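Bottromycin amidohydrolase (Streptomyces purpureus, PDB 6I5S) is a two-zinc amidohydrolase of bottromycin biosynthesis that probably hydrolyses an amide-type bond in a thiazoline-containing precursor. Local coordinates at residues 86-91 with 394-399; 134-139 with 422-427. All coordinates share one frame; numbering follows the deposited sequence.

Contact 1 (86-91 with 394-399)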
loop_
_atom_site.group_PDB
_atom_site.type_symbol
_atom_site.label_atom_id
_atom_site.label_comp_id
_atom_site.label_asym_id
_atom_site.label_seq_id
_atom_site.Cartn_x
_atom_site.Cartn_y
_atom_site.Cartn_z
ATOM N N VAL A 86 -4.076 -1.028 20.374
ATOM C CA VAL A 86 -3.276 -1.740 19.394
ATOM C C VAL A 86 -4.140 -2.141 18.219
ATOM O O VAL A 86 -5.243 -2.668 18.396
ATOM C CB VAL A 86 -2.613 -2.972 20.027
ATOM C CG1 VAL A 86 -2.087 -3.896 19.002
ATOM C CG2 VAL A 86 -1.477 -2.488 20.938
ATOM N N THR A 87 -3.611 -1.935 17.020
ATOM C CA THR A 87 -4.157 -2.498 15.801
ATOM C C THR A 87 -3.176 -3.474 15.161
ATOM O O THR A 87 -1.969 -3.406 15.408
ATOM C CB THR A 87 -4.489 -1.396 14.773
ATOM O OG1 THR A 87 -3.281 -0.794 14.285
ATOM C CG2 THR A 87 -5.306 -0.299 15.432
ATOM N N PRO A 88 -3.663 -4.369 14.302
ATOM C CA PRO A 88 -2.761 -5.098 13.417
ATOM C C PRO A 88 -1.944 -4.108 12.604
ATOM O O PRO A 88 -2.344 -2.964 12.351
ATOM C CB PRO A 88 -3.716 -5.877 12.524
ATOM C CG PRO A 88 -4.954 -6.002 13.296
ATOM C CD PRO A 88 -5.079 -4.699 14.003
ATOM N N GLY A 89 -0.784 -4.557 12.166
ATOM C CA GLY A 89 0.017 -3.740 11.277
ATOM C C GLY A 89 -0.713 -3.489 9.974
ATOM O O GLY A 89 -1.484 -4.325 9.522
ATOM N N PHE A 90 -0.459 -2.312 9.390
ATOM C CA PHE A 90 -1.107 -1.892 8.151
ATOM C C PHE A 90 -0.424 -2.497 6.932
ATOM O O PHE A 90 0.774 -2.824 6.947
ATOM C CB PHE A 90 -1.071 -0.357 8.007
ATOM C CG PHE A 90 -1.575 0.361 9.214
ATOM C CD1 PHE A 90 -2.679 -0.099 9.904
ATOM C CD2 PHE A 90 -0.925 1.467 9.681
ATOM C CE1 PHE A 90 -3.106 0.527 11.085
ATOM C CE2 PHE A 90 -1.368 2.107 10.874
ATOM C CZ PHE A 90 -2.471 1.616 11.539
ATOM N N VAL A 91 -1.212 -2.610 5.858
ATOM C CA VAL A 91 -0.741 -3.130 4.576
ATOM C C VAL A 91 -1.012 -2.084 3.516
ATOM O O VAL A 91 -2.180 -1.749 3.242
ATOM C CB VAL A 91 -1.428 -4.449 4.197
ATOM C CG1 VAL A 91 -0.711 -5.025 2.913
ATOM C CG2 VAL A 91 -1.360 -5.435 5.382
ATOM N N LYS A 394 -4.644 -15.062 11.709
ATOM C CA LYS A 394 -5.541 -14.001 12.146
ATOM C C LYS A 394 -4.765 -12.680 12.229
ATOM O O LYS A 394 -3.546 -12.681 12.476
ATOM C CB LYS A 394 -6.184 -14.346 13.495
ATOM C CG LYS A 394 -7.576 -14.993 13.355
ATOM C CD LYS A 394 -7.669 -16.323 14.093
ATOM C CE LYS A 394 -8.500 -17.359 13.324
ATOM N NZ LYS A 394 -7.846 -18.706 13.341
ATOM N N PRO A 395 -5.441 -11.540 12.018
ATOM C CA PRO A 395 -4.706 -10.280 11.783
ATOM C C PRO A 395 -3.820 -9.877 12.943
ATOM O O PRO A 395 -2.754 -9.279 12.740
ATOM C CB PRO A 395 -5.828 -9.247 11.550
ATOM C CG PRO A 395 -7.051 -10.032 11.293
ATOM C CD PRO A 395 -6.897 -11.331 12.023
ATOM N N ALA A 396 -4.240 -10.185 14.160
ATOM C CA ALA A 396 -3.496 -9.844 15.370
ATOM C C ALA A 396 -2.910 -11.082 16.028
ATOM O O ALA A 396 -2.647 -11.074 17.239
ATOM C CB ALA A 396 -4.395 -9.089 16.359
ATOM N N ALA A 397 -2.737 -12.168 15.267
ATOM C CA ALA A 397 -2.050 -13.355 15.781
ATOM C C ALA A 397 -0.919 -13.743 14.838
ATOM O O ALA A 397 -0.624 -13.027 13.875
ATOM C CB ALA A 397 -3.002 -14.540 15.958
ATOM N N GLY A 398 -0.277 -14.873 15.104
ATOM C CA GLY A 398 0.890 -15.227 14.321
ATOM C C GLY A 398 1.971 -14.187 14.507
ATOM O O GLY A 398 2.307 -13.801 15.633
ATOM N N ARG A 399 2.501 -13.683 13.400
ATOM C CA ARG A 399 3.618 -12.761 13.472
ATOM C C ARG A 399 3.195 -11.502 14.215
ATOM O O ARG A 399 2.114 -10.952 14.023
ATOM C CB ARG A 399 4.143 -12.410 12.073
ATOM C CG ARG A 399 5.399 -11.511 12.082
ATOM C CD ARG A 399 6.125 -11.397 10.742
ATOM N NE ARG A 399 5.256 -10.935 9.655
ATOM C CZ ARG A 399 4.979 -11.626 8.554
ATOM N NH1 ARG A 399 5.511 -12.816 8.361
ATOM N NH2 ARG A 399 4.171 -11.115 7.639
#

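Contact 2 (134-139 with 422-427)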
loop_
_atom_site.group_PDB
_atom_site.type_symbol
_atom_site.label_atom_id
_atom_site.label_comp_id
_atom_site.label_asym_id
_atom_site.label_seq_id
_atom_site.Cartn_x
_atom_site.Cartn_y
_atom_site.Cartn_z
ATOM N N HIS A 134 17.571 -10.089 9.285
ATOM C CA HIS A 134 18.816 -9.331 9.145
ATOM C C HIS A 134 18.631 -7.822 9.110
ATOM O O HIS A 134 19.619 -7.094 9.275
ATOM C CB HIS A 134 19.554 -9.748 7.881
ATOM C CG HIS A 134 20.141 -11.112 7.963
ATOM N ND1 HIS A 134 20.520 -11.702 9.157
ATOM C CD2 HIS A 134 20.399 -12.021 6.994
ATOM C CE1 HIS A 134 21.017 -12.913 8.910
ATOM N NE2 HIS A 134 20.963 -13.124 7.607
ATOM N N ALA A 135 17.401 -7.346 8.886
ATOM C CA ALA A 135 17.066 -5.935 8.950
ATOM C C ALA A 135 15.587 -5.841 9.271
ATOM O O ALA A 135 14.802 -6.726 8.913
ATOM C CB ALA A 135 17.342 -5.233 7.619
ATOM N N VAL A 136 15.201 -4.747 9.918
ATOM C CA VAL A 136 13.802 -4.488 10.207
ATOM C C VAL A 136 13.175 -3.894 8.959
ATOM O O VAL A 136 13.588 -2.814 8.510
ATOM C CB VAL A 136 13.675 -3.529 11.395
ATOM C CG1 VAL A 136 12.240 -3.194 11.659
ATOM C CG2 VAL A 136 14.208 -4.209 12.627
ATOM N N LEU A 137 12.198 -4.591 8.385
ATOM C CA LEU A 137 11.551 -4.031 7.202
ATOM C C LEU A 137 10.144 -4.622 7.068
ATOM O O LEU A 137 9.814 -5.633 7.701
ATOM C CB LEU A 137 12.407 -4.267 5.948
ATOM C CG LEU A 137 13.103 -5.590 5.792
ATOM C CD1 LEU A 137 12.168 -6.698 6.049
ATOM C CD2 LEU A 137 13.689 -5.678 4.406
ATOM N N PRO A 138 9.272 -3.969 6.308
ATOM C CA PRO A 138 7.941 -4.525 6.065
ATOM C C PRO A 138 8.061 -5.769 5.194
ATOM O O PRO A 138 8.973 -5.876 4.358
ATOM C CB PRO A 138 7.208 -3.413 5.307
ATOM C CG PRO A 138 8.124 -2.235 5.289
ATOM C CD PRO A 138 9.528 -2.740 5.566
ATOM N N ARG A 139 7.078 -6.657 5.348
ATOM C CA ARG A 139 7.080 -7.900 4.575
ATOM C C ARG A 139 6.444 -7.658 3.206
ATOM O O ARG A 139 5.313 -7.168 3.146
ATOM C CB ARG A 139 6.285 -8.947 5.345
ATOM C CG ARG A 139 6.220 -10.363 4.709
ATOM C CD ARG A 139 7.599 -11.072 4.781
ATOM N NE ARG A 139 7.482 -12.484 4.419
ATOM C CZ ARG A 139 7.796 -13.516 5.201
ATOM N NH1 ARG A 139 8.304 -13.346 6.421
ATOM N NH2 ARG A 139 7.607 -14.743 4.737
ATOM N N VAL A 422 5.595 0.856 16.878
ATOM C CA VAL A 422 5.287 -0.097 15.805
ATOM C C VAL A 422 6.084 -1.355 16.109
ATOM O O VAL A 422 7.304 -1.291 16.242
ATOM C CB VAL A 422 5.634 0.433 14.403
ATOM C CG1 VAL A 422 5.381 -0.646 13.328
ATOM C CG2 VAL A 422 4.841 1.657 14.067
ATOM N N LEU A 423 5.384 -2.465 16.275
ATOM C CA LEU A 423 5.993 -3.784 16.451
ATOM C C LEU A 423 6.094 -4.478 15.106
ATOM O O LEU A 423 5.069 -4.707 14.447
ATOM C CB LEU A 423 5.135 -4.616 17.387
ATOM C CG LEU A 423 5.680 -5.919 17.942
ATOM C CD1 LEU A 423 6.909 -5.695 18.806
ATOM C CD2 LEU A 423 4.592 -6.563 18.763
ATOM N N VAL A 424 7.319 -4.843 14.703
ATOM C CA VAL A 424 7.575 -5.393 13.378
ATOM C C VAL A 424 8.271 -6.714 13.589
ATOM O O VAL A 424 9.448 -6.720 13.989
ATOM C CB VAL A 424 8.456 -4.486 12.512
ATOM C CG1 VAL A 424 8.544 -5.050 11.094
ATOM C CG2 VAL A 424 8.031 -3.085 12.541
ATOM N N ASP A 425 7.575 -7.816 13.317
ATOM C CA ASP A 425 8.146 -9.176 13.537
ATOM C C ASP A 425 8.798 -9.220 14.917
ATOM O O ASP A 425 9.901 -9.762 15.096
ATOM C CB ASP A 425 9.149 -9.544 12.428
ATOM C CG ASP A 425 9.526 -11.010 12.416
ATOM O OD1 ASP A 425 8.802 -11.846 13.016
ATOM O OD2 ASP A 425 10.563 -11.356 11.772
ATOM N N GLY A 426 8.121 -8.633 15.906
ATOM C CA GLY A 426 8.609 -8.652 17.305
ATOM C C GLY A 426 9.552 -7.554 17.747
ATOM O O GLY A 426 9.793 -7.417 18.966
ATOM N N VAL A 427 10.132 -6.783 16.836
ATOM C CA VAL A 427 10.985 -5.666 17.246
ATOM C C VAL A 427 10.084 -4.475 17.540
ATOM O O VAL A 427 9.296 -4.061 16.683
ATOM C CB VAL A 427 12.006 -5.309 16.157
ATOM C CG1 VAL A 427 12.726 -4.028 16.493
ATOM C CG2 VAL A 427 12.971 -6.458 15.913
#

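Contact 1 (86-91 with 394-399)
With phi -61° and psi -33°, P395 takes the second place of a type I beta turn, and this sets its ring and its carbonyl against P88. The two proline rings lie side by side and point the same way. CG of P88 is 3.8 Å from CB of P395. CB of P88 sits 3.5 Å from O of P395, so the ring leans on the carbonyl as well as on the neighbouring ring. The methyl of A396 is more distant, with CB 4.4 Å from CG of P88. No hydrogen bond crosses between the segments, and each proline lacks a backbone N-H. The turn is closed within itself by A397 N, 3.0 Å from K394 O.

P88 and G89 open the PGFVDAHAH sequence, which ends in the HxH motif of the amidohydrolase superfamily. Further along the same strand, 84-95, comes H94, and just past its end H96; both are zinc ligands. The loop before strand 402-405 thus packs on the early part of the strand that leads to these two histidines.

T87 turns away from the loop. Its chi1 of 69° brings OG1 back over the next peptide, where OG1 of T87 donates to P88 O at 3.1 Å. The donor sits above the carbonyl plane, off the lone pairs. Backbone hydrogen bonds of T87 with V403 and of G89 with D401 join this strand to the chain that follows the loop. Y386 OH also bonds to G89 O. P395 also touches A383 of helix 383-388, and A396 touches L45 of strand 43-45.

Contact 2 (134-139 with 422-427)
V136 lays its two methyls over two valines of a tight hairpin. CG1 of V136 is 4.1 Å from CB of V424, and CG2 of V136 is 4.1 Å from CG1 of V427. With chi1 at 177°, CG1 is anti to the backbone N and CG2 lies beside it, so each branch meets a different valine. Both pairs cross at a slant. V424 also reaches L137: CG1 of V424 is 3.7 Å from L137 O.

The hairpin joins strands 421-424 and 427-430 through a type I' turn from V424 to V427. V424 N to V427 O and V427 N to V424 O are both 2.9 Å. These two bonds make V424 and V427 the hydrogen-bonded pair that closes the two-residue turn. L107 of helix 100-108 touches both V136 and V424, and L31 touches V136. D425 at the turn forms a salt bridge with R133, just before segment 134-139.

Cutting V136 back to an alanine removes both methyls and is likely to leave a gap beside V424 and V427.

The contact between the segments is apolar, without a hydrogen bond. It therefore depends on the fit of valine branches in a buried place, while the salt bridge of D425 lies beside it, outside the valine contact.

How the contacts relate
Contact 2 is buried; contact 1 is only partly so, with P395 and A396 partly exposed. Both pair a loop with one mixed sheet. Contact 1 sets the loop before strand 402-405 on strand 84-95. Contact 2 sets the loop after helix 121-132 on the hairpin beside strand 402-405. Both include a carbon against a carbonyl O, but contact 1 is built on proline rings and contact 2 on branched valine side chains. Their centres are about 12 Å apart. They meet through R399, whose NH1 is 3.4 Å from NH1 of R139 and whose CD is 3.5 Å from OD1 of D425. The salt bridge of R399 with D401 probably offsets the like charges.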